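Local structure of probable TonB-dependent siderophore receptor PiuA (Acinetobacter baumannii, 5FP1) at residues D39-S43 and Y485-A489; V119-S123 and V133-I137; A124-G128 and V468-A472; K432-G438 and Q471-K477. The protein probably takes part in the first step of iron uptake at the outer membrane by binding iron-chelating siderophores, and may bind ferric enterobactin with micromolar affinity. The contacts are given in a common frame with arbitrary orientation. Numbering follows the deposited sequence.

Contact 1 of 4, residues D39-S43 and Y485-A489. With C8E ((hydroxyethyloxy)tri(ethyloxy)octane), chain C.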
loop_
_atom_site.group_PDB
_atom_site.type_symbol
_atom_site.label_atom_id
_atom_site.label_comp_id
_atom_site.label_asym_id
_atom_site.label_seq_id
_atom_site.Cartn_x
_atom_site.Cartn_y
_atom_site.Cartn_z
ATOM N N ASP A 39 22.019 -2.511 11.666
ATOM C CA ASP A 39 23.160 -2.806 10.839
ATOM C C ASP A 39 22.811 -3.048 9.391
ATOM O O ASP A 39 23.675 -3.366 8.592
ATOM C CB ASP A 39 23.857 -4.034 11.394
ATOM C CG ASP A 39 24.347 -3.806 12.824
ATOM O OD1 ASP A 39 24.432 -2.635 13.252
ATOM O OD2 ASP A 39 24.556 -4.798 13.521
ATOM N N THR A 40 21.542 -2.889 9.042
ATOM C CA THR A 40 21.106 -3.116 7.666
ATOM C C THR A 40 21.308 -1.824 6.894
ATOM O O THR A 40 20.833 -0.780 7.319
ATOM C CB THR A 40 19.626 -3.576 7.666
ATOM O OG1 THR A 40 19.509 -4.824 8.374
ATOM C CG2 THR A 40 19.092 -3.718 6.237
ATOM N N PRO A 41 22.046 -1.870 5.770
ATOM C CA PRO A 41 22.368 -0.666 5.010
ATOM C C PRO A 41 21.248 -0.280 4.022
ATOM O O PRO A 41 21.465 -0.181 2.811
ATOM C CB PRO A 41 23.660 -1.055 4.293
ATOM C CG PRO A 41 23.494 -2.536 4.062
ATOM C CD PRO A 41 22.755 -3.053 5.248
ATOM N N LYS A 42 20.060 -0.065 4.572
ATOM C CA LYS A 42 18.861 0.193 3.789
ATOM C C LYS A 42 17.858 0.820 4.719
ATOM O O LYS A 42 17.850 0.522 5.909
ATOM C CB LYS A 42 18.315 -1.127 3.242
ATOM C CG LYS A 42 17.392 -0.984 2.037
ATOM C CD LYS A 42 17.115 -2.337 1.401
ATOM C CE LYS A 42 16.500 -2.159 0.028
ATOM N NZ LYS A 42 17.532 -1.810 -0.990
ATOM N N SER A 43 17.014 1.703 4.194
ATOM C CA SER A 43 15.965 2.306 5.017
ATOM C C SER A 43 14.774 1.386 5.135
ATOM O O SER A 43 14.202 0.945 4.130
ATOM C CB SER A 43 15.531 3.624 4.429
ATOM O OG SER A 43 16.622 4.533 4.371
ATOM N N TYR A 485 26.701 3.806 6.800
ATOM C CA TYR A 485 26.703 2.942 5.640
ATOM C C TYR A 485 26.554 3.671 4.348
ATOM O O TYR A 485 26.111 4.827 4.311
ATOM C CB TYR A 485 25.604 1.861 5.765
ATOM C CG TYR A 485 24.197 2.418 5.652
ATOM C CD1 TYR A 485 23.562 2.535 4.406
ATOM C CD2 TYR A 485 23.518 2.850 6.779
ATOM C CE1 TYR A 485 22.263 3.062 4.299
ATOM C CE2 TYR A 485 22.225 3.362 6.691
ATOM C CZ TYR A 485 21.604 3.462 5.448
ATOM O OH TYR A 485 20.347 4.019 5.402
ATOM N N THR A 486 26.946 2.962 3.295
ATOM C CA THR A 486 26.722 3.338 1.900
ATOM C C THR A 486 26.158 2.110 1.218
ATOM O O THR A 486 26.664 1.008 1.429
ATOM C CB THR A 486 28.054 3.668 1.181
ATOM O OG1 THR A 486 28.788 4.632 1.939
ATOM C CG2 THR A 486 27.786 4.211 -0.217
ATOM N N SER A 487 25.156 2.283 0.359
ATOM C CA SER A 487 24.640 1.147 -0.387
ATOM C C SER A 487 24.101 1.506 -1.746
ATOM O O SER A 487 23.756 2.647 -2.028
ATOM C CB SER A 487 23.577 0.397 0.430
ATOM O OG SER A 487 22.404 1.176 0.552
ATOM N N TYR A 488 24.056 0.497 -2.587
ATOM C CA TYR A 488 23.533 0.611 -3.926
ATOM C C TYR A 488 22.631 -0.588 -4.206
ATOM O O TYR A 488 22.983 -1.726 -3.917
ATOM C CB TYR A 488 24.680 0.661 -4.931
ATOM C CG TYR A 488 24.227 0.737 -6.360
ATOM C CD1 TYR A 488 23.750 1.914 -6.901
ATOM C CD2 TYR A 488 24.229 -0.395 -7.152
ATOM C CE1 TYR A 488 23.319 1.971 -8.223
ATOM C CE2 TYR A 488 23.803 -0.351 -8.465
ATOM C CZ TYR A 488 23.347 0.832 -8.993
ATOM O OH TYR A 488 22.915 0.845 -10.311
ATOM N N ALA A 489 21.481 -0.343 -4.816
ATOM C CA ALA A 489 20.530 -1.439 -5.115
ATOM C C ALA A 489 19.759 -1.108 -6.371
ATOM O O ALA A 489 19.497 0.080 -6.660
ATOM C CB ALA A 489 19.579 -1.660 -3.943
HETATM C C1 C8E C . 32.136 3.411 0.098
HETATM C C2 C8E C . 32.675 2.898 1.416
HETATM C C3 C8E C . 31.538 2.710 2.394
HETATM C C4 C8E C . 31.979 2.936 3.813
HETATM C C5 C8E C . 30.821 2.943 4.782
HETATM C C6 C8E C . 29.877 4.093 4.528
HETATM C C7 C8E C . 30.294 5.346 5.227
HETATM C C8 C8E C . 29.704 6.552 4.513
HETATM O O9 C8E C . 30.602 6.869 3.445
HETATM C C10 C8E C . 30.024 7.646 2.390
HETATM C C11 C8E C . 29.925 9.102 2.808
HETATM O O12 C8E C . 29.222 9.198 4.041
HETATM C C13 C8E C . 29.132 10.562 4.460
HETATM C C14 C8E C . 28.319 10.658 5.742
HETATM O O15 C8E C . 29.173 10.593 6.885
HETATM C C16 C8E C . 29.370 11.877 7.485
HETATM C C17 C8E C . 29.695 11.724 8.961
HETATM O O18 C8E C . 28.895 10.670 9.486
#

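Contact 2 of 4, residues V119-S123 and V133-I137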
loop_
_atom_site.group_PDB
_atom_site.type_symbol
_atom_site.label_atom_id
_atom_site.label_comp_id
_atom_site.label_asym_id
_atom_site.label_seq_id
_atom_site.Cartn_x
_atom_site.Cartn_y
_atom_site.Cartn_z
ATOM N N VAL A 119 7.883 -1.267 5.977
ATOM C CA VAL A 119 8.046 -0.487 4.748
ATOM C C VAL A 119 9.522 -0.394 4.371
ATOM O O VAL A 119 10.318 0.277 5.056
ATOM C CB VAL A 119 7.474 0.911 4.912
ATOM C CG1 VAL A 119 7.514 1.675 3.601
ATOM C CG2 VAL A 119 6.030 0.848 5.434
ATOM N N THR A 120 9.882 -1.046 3.275
ATOM C CA THR A 120 11.214 -0.940 2.736
ATOM C C THR A 120 11.210 0.289 1.871
ATOM O O THR A 120 10.337 0.452 1.004
ATOM C CB THR A 120 11.601 -2.186 1.924
ATOM O OG1 THR A 120 11.649 -3.309 2.807
ATOM C CG2 THR A 120 12.952 -2.007 1.272
ATOM N N LYS A 121 12.175 1.174 2.087
ATOM C CA LYS A 121 12.288 2.367 1.266
ATOM C C LYS A 121 13.586 2.307 0.471
ATOM O O LYS A 121 14.662 2.041 1.028
ATOM C CB LYS A 121 12.217 3.630 2.144
ATOM C CG LYS A 121 10.927 3.769 2.935
ATOM C CD LYS A 121 10.923 5.062 3.749
ATOM C CE LYS A 121 10.325 4.876 5.130
ATOM N NZ LYS A 121 10.535 6.065 6.025
ATOM N N GLY A 122 13.479 2.536 -0.838
ATOM C CA GLY A 122 14.574 2.304 -1.756
ATOM C C GLY A 122 14.383 1.068 -2.625
ATOM O O GLY A 122 13.703 0.110 -2.248
ATOM N N SER A 123 15.033 1.087 -3.774
ATOM C CA SER A 123 14.980 0.011 -4.754
ATOM C C SER A 123 15.306 -1.318 -4.132
ATOM O O SER A 123 16.287 -1.451 -3.396
ATOM C CB SER A 123 15.944 0.326 -5.895
ATOM O OG SER A 123 15.604 1.575 -6.484
ATOM N N VAL A 133 10.438 -0.541 -7.052
ATOM C CA VAL A 133 11.205 0.558 -7.645
ATOM C C VAL A 133 11.659 1.572 -6.588
ATOM O O VAL A 133 12.846 1.882 -6.466
ATOM C CB VAL A 133 10.378 1.263 -8.726
ATOM C CG1 VAL A 133 11.087 2.518 -9.233
ATOM C CG2 VAL A 133 10.096 0.301 -9.870
ATOM N N GLY A 134 10.708 2.088 -5.816
ATOM C CA GLY A 134 11.021 3.042 -4.771
ATOM C C GLY A 134 10.974 2.462 -3.381
ATOM O O GLY A 134 11.296 3.139 -2.421
ATOM N N GLY A 135 10.558 1.208 -3.281
ATOM C CA GLY A 135 10.297 0.549 -1.993
ATOM C C GLY A 135 9.197 -0.493 -2.122
ATOM O O GLY A 135 8.689 -0.743 -3.220
ATOM N N SER A 136 8.836 -1.109 -1.001
ATOM C CA SER A 136 7.750 -2.092 -0.971
ATOM C C SER A 136 7.235 -2.228 0.456
ATOM O O SER A 136 7.930 -1.881 1.425
ATOM C CB SER A 136 8.223 -3.463 -1.451
ATOM O OG SER A 136 9.281 -3.932 -0.647
ATOM N N ILE A 137 6.023 -2.760 0.564
ATOM C CA ILE A 137 5.334 -2.909 1.820
ATOM C C ILE A 137 5.092 -4.384 2.078
ATOM O O ILE A 137 4.650 -5.113 1.186
ATOM C CB ILE A 137 3.996 -2.169 1.751
ATOM C CG1 ILE A 137 4.292 -0.666 1.667
ATOM C CG2 ILE A 137 3.137 -2.514 2.960
ATOM C CD1 ILE A 137 3.119 0.164 1.230
#

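Contact 3 of 4, residues A124-G128 and V468-A472. With C8E ((hydroxyethyloxy)tri(ethyloxy)octane), chain E.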
loop_
_atom_site.group_PDB
_atom_site.type_symbol
_atom_site.label_atom_id
_atom_site.label_comp_id
_atom_site.label_asym_id
_atom_site.label_seq_id
_atom_site.Cartn_x
_atom_site.Cartn_y
_atom_site.Cartn_z
ATOM N N ALA A 124 14.464 -2.318 -4.381
ATOM C CA ALA A 124 14.636 -3.580 -3.675
ATOM C C ALA A 124 14.338 -4.856 -4.433
ATOM O O ALA A 124 13.874 -5.834 -3.834
ATOM C CB ALA A 124 13.805 -3.524 -2.398
ATOM N N SER A 125 14.612 -4.898 -5.728
ATOM C CA SER A 125 14.316 -6.099 -6.492
ATOM C C SER A 125 15.121 -7.306 -6.042
ATOM O O SER A 125 14.647 -8.419 -6.202
ATOM C CB SER A 125 14.475 -5.894 -8.008
ATOM O OG SER A 125 13.502 -4.999 -8.514
ATOM N N ALA A 126 16.320 -7.132 -5.476
ATOM C CA ALA A 126 17.078 -8.312 -5.051
ATOM C C ALA A 126 16.336 -9.067 -3.943
ATOM O O ALA A 126 16.507 -10.286 -3.760
ATOM C CB ALA A 126 18.483 -7.928 -4.620
ATOM N N MET A 127 15.512 -8.337 -3.184
ATOM C CA MET A 127 14.742 -8.924 -2.108
ATOM C C MET A 127 13.360 -9.400 -2.591
ATOM O O MET A 127 12.805 -10.343 -2.042
ATOM C CB MET A 127 14.554 -7.916 -0.968
ATOM C CG MET A 127 15.876 -7.521 -0.351
ATOM S SD MET A 127 15.644 -6.573 1.149
ATOM C CE MET A 127 15.132 -7.860 2.269
ATOM N N GLY A 128 12.814 -8.750 -3.611
ATOM C CA GLY A 128 11.417 -8.993 -3.990
ATOM C C GLY A 128 11.123 -9.339 -5.436
ATOM O O GLY A 128 9.988 -9.698 -5.760
ATOM N N VAL A 468 18.503 -9.448 -14.041
ATOM C CA VAL A 468 19.277 -9.682 -12.838
ATOM C C VAL A 468 19.280 -8.392 -12.056
ATOM O O VAL A 468 19.509 -7.324 -12.632
ATOM C CB VAL A 468 20.732 -10.064 -13.209
ATOM C CG1 VAL A 468 21.630 -10.134 -11.972
ATOM C CG2 VAL A 468 20.721 -11.385 -13.958
ATOM N N THR A 469 19.022 -8.480 -10.759
ATOM C CA THR A 469 19.089 -7.307 -9.919
ATOM C C THR A 469 20.007 -7.583 -8.736
ATOM O O THR A 469 20.327 -8.752 -8.414
ATOM C CB THR A 469 17.696 -6.878 -9.413
ATOM O OG1 THR A 469 17.070 -7.962 -8.731
ATOM C CG2 THR A 469 16.846 -6.480 -10.574
ATOM N N TYR A 470 20.469 -6.514 -8.106
ATOM C CA TYR A 470 21.383 -6.699 -7.001
ATOM C C TYR A 470 21.402 -5.612 -5.968
ATOM O O TYR A 470 20.750 -4.577 -6.092
ATOM C CB TYR A 470 22.788 -6.953 -7.555
ATOM C CG TYR A 470 23.368 -5.806 -8.348
ATOM C CD1 TYR A 470 23.117 -5.678 -9.715
ATOM C CD2 TYR A 470 24.215 -4.889 -7.750
ATOM C CE1 TYR A 470 23.664 -4.626 -10.445
ATOM C CE2 TYR A 470 24.782 -3.844 -8.477
ATOM C CZ TYR A 470 24.495 -3.709 -9.818
ATOM O OH TYR A 470 25.065 -2.660 -10.531
ATOM N N GLN A 471 22.150 -5.878 -4.906
ATOM C CA GLN A 471 22.384 -4.912 -3.877
ATOM C C GLN A 471 23.786 -5.117 -3.329
ATOM O O GLN A 471 24.268 -6.249 -3.246
ATOM C CB GLN A 471 21.349 -5.009 -2.750
ATOM C CG GLN A 471 21.470 -6.160 -1.791
ATOM C CD GLN A 471 20.245 -6.282 -0.870
ATOM O OE1 GLN A 471 19.110 -6.151 -1.315
ATOM N NE2 GLN A 471 20.479 -6.534 0.411
ATOM N N ALA A 472 24.420 -4.017 -2.952
ATOM C CA ALA A 472 25.727 -4.051 -2.318
ATOM C C ALA A 472 25.794 -2.924 -1.321
ATOM O O ALA A 472 25.452 -1.774 -1.641
ATOM C CB ALA A 472 26.826 -3.881 -3.371
HETATM C C1 C8E E . 21.677 -15.959 -8.188
HETATM C C2 C8E E . 21.481 -15.537 -9.628
HETATM C C3 C8E E . 22.786 -15.661 -10.393
HETATM C C4 C8E E . 22.924 -14.620 -11.500
HETATM C C5 C8E E . 22.557 -15.194 -12.865
HETATM C C6 C8E E . 23.329 -14.520 -13.998
HETATM C C7 C8E E . 22.840 -15.011 -15.361
HETATM C C8 C8E E . 22.650 -13.871 -16.362
HETATM O O9 C8E E . 21.322 -13.910 -16.895
HETATM C C10 C8E E . 21.127 -12.989 -17.974
HETATM C C11 C8E E . 19.908 -12.106 -17.695
HETATM O O12 C8E E . 19.826 -10.978 -18.579
HETATM C C13 C8E E . 21.046 -10.247 -18.736
HETATM C C14 C8E E . 21.628 -9.837 -17.383
HETATM O O15 C8E E . 22.957 -9.334 -17.536
HETATM C C16 C8E E . 23.960 -10.340 -17.408
HETATM C C17 C8E E . 24.844 -10.023 -16.210
HETATM O O18 C8E E . 25.451 -11.225 -15.738
HETATM C C19 C8E E . 25.671 -11.168 -14.332
HETATM C C20 C8E E . 26.411 -12.415 -13.869
HETATM O O21 C8E E . 26.304 -12.512 -12.445
HETATM O O HOH W 1 17.942 -4.675 -5.348
#

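Contact 4 of 4, residues K432-G438 and Q471-K477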
loop_
_atom_site.group_PDB
_atom_site.type_symbol
_atom_site.label_atom_id
_atom_site.label_comp_id
_atom_site.label_asym_id
_atom_site.label_seq_id
_atom_site.Cartn_x
_atom_site.Cartn_y
_atom_site.Cartn_z
ATOM N N LYS A 432 33.220 -4.527 13.278
ATOM C CA LYS A 432 33.005 -3.141 12.882
ATOM C C LYS A 432 32.728 -3.009 11.390
ATOM O O LYS A 432 32.407 -1.919 10.918
ATOM C CB LYS A 432 34.244 -2.283 13.191
ATOM C CG LYS A 432 34.614 -2.131 14.661
ATOM C CD LYS A 432 35.455 -0.862 14.845
ATOM C CE LYS A 432 35.492 -0.386 16.266
ATOM N NZ LYS A 432 36.467 -1.211 17.022
ATOM N N TRP A 433 32.969 -4.077 10.630
ATOM C CA TRP A 433 32.854 -4.022 9.180
ATOM C C TRP A 433 31.927 -5.109 8.640
ATOM O O TRP A 433 32.226 -6.305 8.763
ATOM C CB TRP A 433 34.213 -4.170 8.543
ATOM C CG TRP A 433 35.156 -3.014 8.795
ATOM C CD1 TRP A 433 36.111 -2.927 9.770
ATOM C CD2 TRP A 433 35.244 -1.807 8.036
ATOM N NE1 TRP A 433 36.789 -1.729 9.670
ATOM C CE2 TRP A 433 36.286 -1.030 8.602
ATOM C CE3 TRP A 433 34.549 -1.302 6.929
ATOM C CZ2 TRP A 433 36.632 0.223 8.105
ATOM C CZ3 TRP A 433 34.905 -0.047 6.431
ATOM C CH2 TRP A 433 35.934 0.699 7.026
ATOM N N LEU A 434 30.809 -4.689 8.039
ATOM C CA LEU A 434 29.835 -5.639 7.447
ATOM C C LEU A 434 29.629 -5.365 5.967
ATOM O O LEU A 434 29.332 -4.238 5.588
ATOM C CB LEU A 434 28.478 -5.539 8.131
ATOM C CG LEU A 434 28.485 -5.435 9.649
ATOM C CD1 LEU A 434 27.082 -5.149 10.162
ATOM C CD2 LEU A 434 29.026 -6.705 10.255
ATOM N N LEU A 435 29.813 -6.393 5.143
ATOM C CA LEU A 435 29.604 -6.309 3.707
ATOM C C LEU A 435 28.259 -6.971 3.354
ATOM O O LEU A 435 28.067 -8.157 3.601
ATOM C CB LEU A 435 30.710 -7.036 2.980
ATOM C CG LEU A 435 30.605 -7.087 1.462
ATOM C CD1 LEU A 435 30.583 -5.685 0.864
ATOM C CD2 LEU A 435 31.760 -7.916 0.896
ATOM N N ASP A 436 27.321 -6.182 2.838
ATOM C CA ASP A 436 25.971 -6.690 2.508
ATOM C C ASP A 436 25.867 -6.944 1.010
ATOM O O ASP A 436 26.226 -6.070 0.207
ATOM C CB ASP A 436 24.928 -5.650 2.920
ATOM C CG ASP A 436 23.495 -6.225 2.924
ATOM O OD1 ASP A 436 23.183 -7.078 3.796
ATOM O OD2 ASP A 436 22.711 -5.822 2.035
ATOM N N LEU A 437 25.430 -8.141 0.612
ATOM C CA LEU A 437 25.377 -8.490 -0.803
ATOM C C LEU A 437 24.055 -9.153 -1.127
ATOM O O LEU A 437 23.534 -9.941 -0.342
ATOM C CB LEU A 437 26.492 -9.459 -1.166
ATOM C CG LEU A 437 27.919 -8.950 -0.849
ATOM C CD1 LEU A 437 28.882 -10.118 -0.927
ATOM C CD2 LEU A 437 28.342 -7.841 -1.789
ATOM N N GLY A 438 23.554 -8.883 -2.319
ATOM C CA GLY A 438 22.387 -9.610 -2.817
ATOM C C GLY A 438 22.420 -9.648 -4.318
ATOM O O GLY A 438 22.846 -8.678 -4.980
ATOM N N GLN A 471 22.150 -5.878 -4.906
ATOM C CA GLN A 471 22.384 -4.912 -3.877
ATOM C C GLN A 471 23.786 -5.117 -3.329
ATOM O O GLN A 471 24.268 -6.249 -3.246
ATOM C CB GLN A 471 21.349 -5.009 -2.750
ATOM C CG GLN A 471 21.470 -6.160 -1.791
ATOM C CD GLN A 471 20.245 -6.282 -0.870
ATOM O OE1 GLN A 471 19.110 -6.151 -1.315
ATOM N NE2 GLN A 471 20.479 -6.534 0.411
ATOM N N ALA A 472 24.420 -4.017 -2.952
ATOM C CA ALA A 472 25.727 -4.051 -2.318
ATOM C C ALA A 472 25.794 -2.924 -1.321
ATOM O O ALA A 472 25.452 -1.774 -1.641
ATOM C CB ALA A 472 26.826 -3.881 -3.371
ATOM N N GLY A 473 26.238 -3.224 -0.110
ATOM C CA GLY A 473 26.408 -2.178 0.871
ATOM C C GLY A 473 27.556 -2.483 1.824
ATOM O O GLY A 473 27.916 -3.641 2.026
ATOM N N ILE A 474 28.122 -1.431 2.394
ATOM C CA ILE A 474 29.097 -1.570 3.476
ATOM C C ILE A 474 28.610 -0.810 4.679
ATOM O O ILE A 474 28.219 0.349 4.561
ATOM C CB ILE A 474 30.442 -0.995 3.062
ATOM C CG1 ILE A 474 30.968 -1.768 1.851
ATOM C CG2 ILE A 474 31.411 -1.061 4.249
ATOM C CD1 ILE A 474 32.163 -1.124 1.187
ATOM N N THR A 475 28.639 -1.463 5.832
ATOM C CA THR A 475 28.293 -0.850 7.089
ATOM C C THR A 475 29.567 -0.790 7.969
ATOM O O THR A 475 30.257 -1.806 8.140
ATOM C CB THR A 475 27.228 -1.643 7.827
ATOM O OG1 THR A 475 26.015 -1.691 7.044
ATOM C CG2 THR A 475 26.935 -0.980 9.149
ATOM N N PHE A 476 29.885 0.401 8.464
ATOM C CA PHE A 476 30.958 0.577 9.461
ATOM C C PHE A 476 30.315 0.861 10.788
ATOM O O PHE A 476 29.446 1.721 10.908
ATOM C CB PHE A 476 31.926 1.715 9.097
ATOM C CG PHE A 476 32.950 1.963 10.168
ATOM C CD1 PHE A 476 33.966 1.034 10.390
ATOM C CD2 PHE A 476 32.847 3.055 11.006
ATOM C CE1 PHE A 476 34.893 1.221 11.408
ATOM C CE2 PHE A 476 33.772 3.243 12.021
ATOM C CZ PHE A 476 34.788 2.331 12.221
ATOM N N LYS A 477 30.714 0.126 11.815
ATOM C CA LYS A 477 30.160 0.353 13.134
ATOM C C LYS A 477 31.184 1.040 14.088
ATOM O O LYS A 477 32.090 0.379 14.595
ATOM C CB LYS A 477 29.695 -0.972 13.731
ATOM C CG LYS A 477 28.565 -1.645 12.931
ATOM C CD LYS A 477 28.053 -2.941 13.561
ATOM C CE LYS A 477 27.415 -2.749 14.913
ATOM N NZ LYS A 477 26.371 -1.687 14.918
HETATM O O HOH W 2 26.396 -3.925 5.490
#

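Contact 1 of 4, residues D39-S43 and Y485-A489
This is a buried plug-to-barrel contact of a TonB-dependent receptor: the loop D39-S43, leading into the plug strand 43-47, lies against the inner face of barrel strand 482-493 at Y485-A489. The loop bends at P41, the centre of an inverse gamma turn closed by a weak bond from K42 N to T40 O (2.9 Å). That bend brings P41 over one face of the Y485 ring in a CH-pi contact, P41 CA lying 3.7 Å from the ring centroid and 20° off its normal, while P41 CB packs 3.6 Å from Y485 CD1. Y485, S487 and A489 point toward the plug; T486 and Y488, in between, point away. The Y485 hydroxyl and S43 OG both bond E524 on the next barrel strand, so one carboxylate serves plug and wall. K42 extends along the wall to bond S123 O of the plug, its NZ 3.6 Å from A489 CB. One direct hydrogen bond joins the segments: S487 OG donates to P41 O at 2.8 Å.

Contact 2 of 4, residues V119-S123 and V133-I137
Two short strands, 119-121 and 135-137, run antiparallel at 178° with their axes 4.6 Å apart. T120 and S136 form the hydrogen-bonded pair, T120 N to S136 O at 2.8 Å and S136 N to T120 O at 3.0 Å, between the non-hydrogen-bonded pairs V119-I137 and K121-G135. Beyond the strands one more backbone bond, G122 N to G134 O (2.8 Å), follows, and then the side chain takes over, S123 OG donating to V133 O at 2.8 Å. G135 has to be glycine: a CB there would lie 2.3 Å from T120 O, and its absence lets G135 CA approach K121 CA to 4.2 Å. G122, too, has backbone angles that call for glycine. On one face V119 CG2 meets I137 CG1 at 4.4 Å, both side chains packing on I87, and K121 reaches S45 on the neighbouring strand; T120 and S136 occupy the other face. The nine residues between the segments include helix 125-128, and the two strands are adjacent members of the mixed sheet at the heart of the TonB-dependent receptor plug.

Contact 3 of 4, residues A124-G128 and V468-A472
A water molecule supplies the polar link here: it accepts from A126 N at 2.9 Å and donates to Y470 O at 2.9 Å, joining the short plug helix 125-128 to the inner side of barrel strand 459-476. The direct approach of A126 N to T469 OG1, 3.4 Å, has too poor an angle to be a hydrogen bond. A124 stands at the N-cap position, and M127 N bonds A124 O at 3.1 Å; A126 N, in the first turn, makes its bond to the water instead.

A126 is the closest point of backbone approach, its CA 5.0 Å from Y470 CA. Its small side chain points at the strand and fits between T469 and Q471, with A126 CB 3.9 Å from Y470 CA and 3.8 Å from Q471 OE1. T469 OG1 also lies 3.4 Å from S125 CB, and M127 CG comes within 3.6 Å of Q471 OE1. The amide of Q471 is held through its nitrogen, NE2 bonding D436 OD2 on the adjacent barrel strand, while S125 OG turns to G129 O and A492 N.

Y470 points away from the helix, to the barrel's outer side, where a detergent molecule touches it; another lies against V468, its C14 3.9 Å from V468 CG2. Plug helix within, detergent without: this is the arrangement of a TonB-dependent receptor, whose barrel wall separates an enclosed plug from the membrane.

Contact 4 of 4, residues K432-G438 and Q471-K477
Backbone hydrogen bonds dominate this contact, which pairs the two strands of a barrel hairpin, 433-450 and 459-476, near their ends away from the connecting turn. D436 N to G473 O is the shortest at 2.7 Å, returned by G473 N to D436 O at 2.9 Å; L434 N to T475 O, T475 N to L434 O, G438 N to Q471 O and Q471 N to G438 O are each 2.9 Å. K477 N to K432 O, 2.8 Å, extends the pattern past the strand ends. A side-chain bond, Q471 NE2 to D436 OD2 at 2.9 Å, reinforces it, and D436 OD1 goes to N426 on the preceding strand.

The axes are 4.6 Å apart at 169°, so the strands run antiparallel with close CA-H...O contacts between the bonds, such as F476 CA to K432 O at 3.2 Å. On the face of L434, D436, Q471 and T475, the wall meets the plug: P41 packs on D436 and T475, and K477 forms a salt bridge with D39. G438 leaves room there, since a CB would come 2.9 Å from Q471 CG.

The other face carries W433, L435, L437, A472, I474 and F476, an apolar surface touched by detergent at I474, as expected for a membrane-facing wall. L435 CD1 packs 4.1 Å from I474 CG1. The W433 six-membered ring and the F476 ring meet obliquely, planes at 57°, with W433 CE2 3.6 Å from F476 CD1.

In the fold
Contacts 1, 3 and 4 lie on one patch of barrel wall, where strands 433-450, 459-476 and 482-493 are successive neighbours; contact 2 belongs to the plug inside. Contacts 1 and 4, with centres about 7 Å apart, are tied by the salt bridge D39 OD1 to K477 NZ (2.7 Å) and by Y488 N to A472 O (2.8 Å). Contacts 3 and 4 share Q471 and A472. Contact 2 joins contact 1 through K42 NZ to S123 O (2.7 Å), and its segment 119-123 runs directly into segment 124-128 of contact 3, their centres about 11 Å apart. Contacts 2 and 4 do not touch, their nearest atoms about 6 Å apart. The bound detergent marks the outer side of the wall.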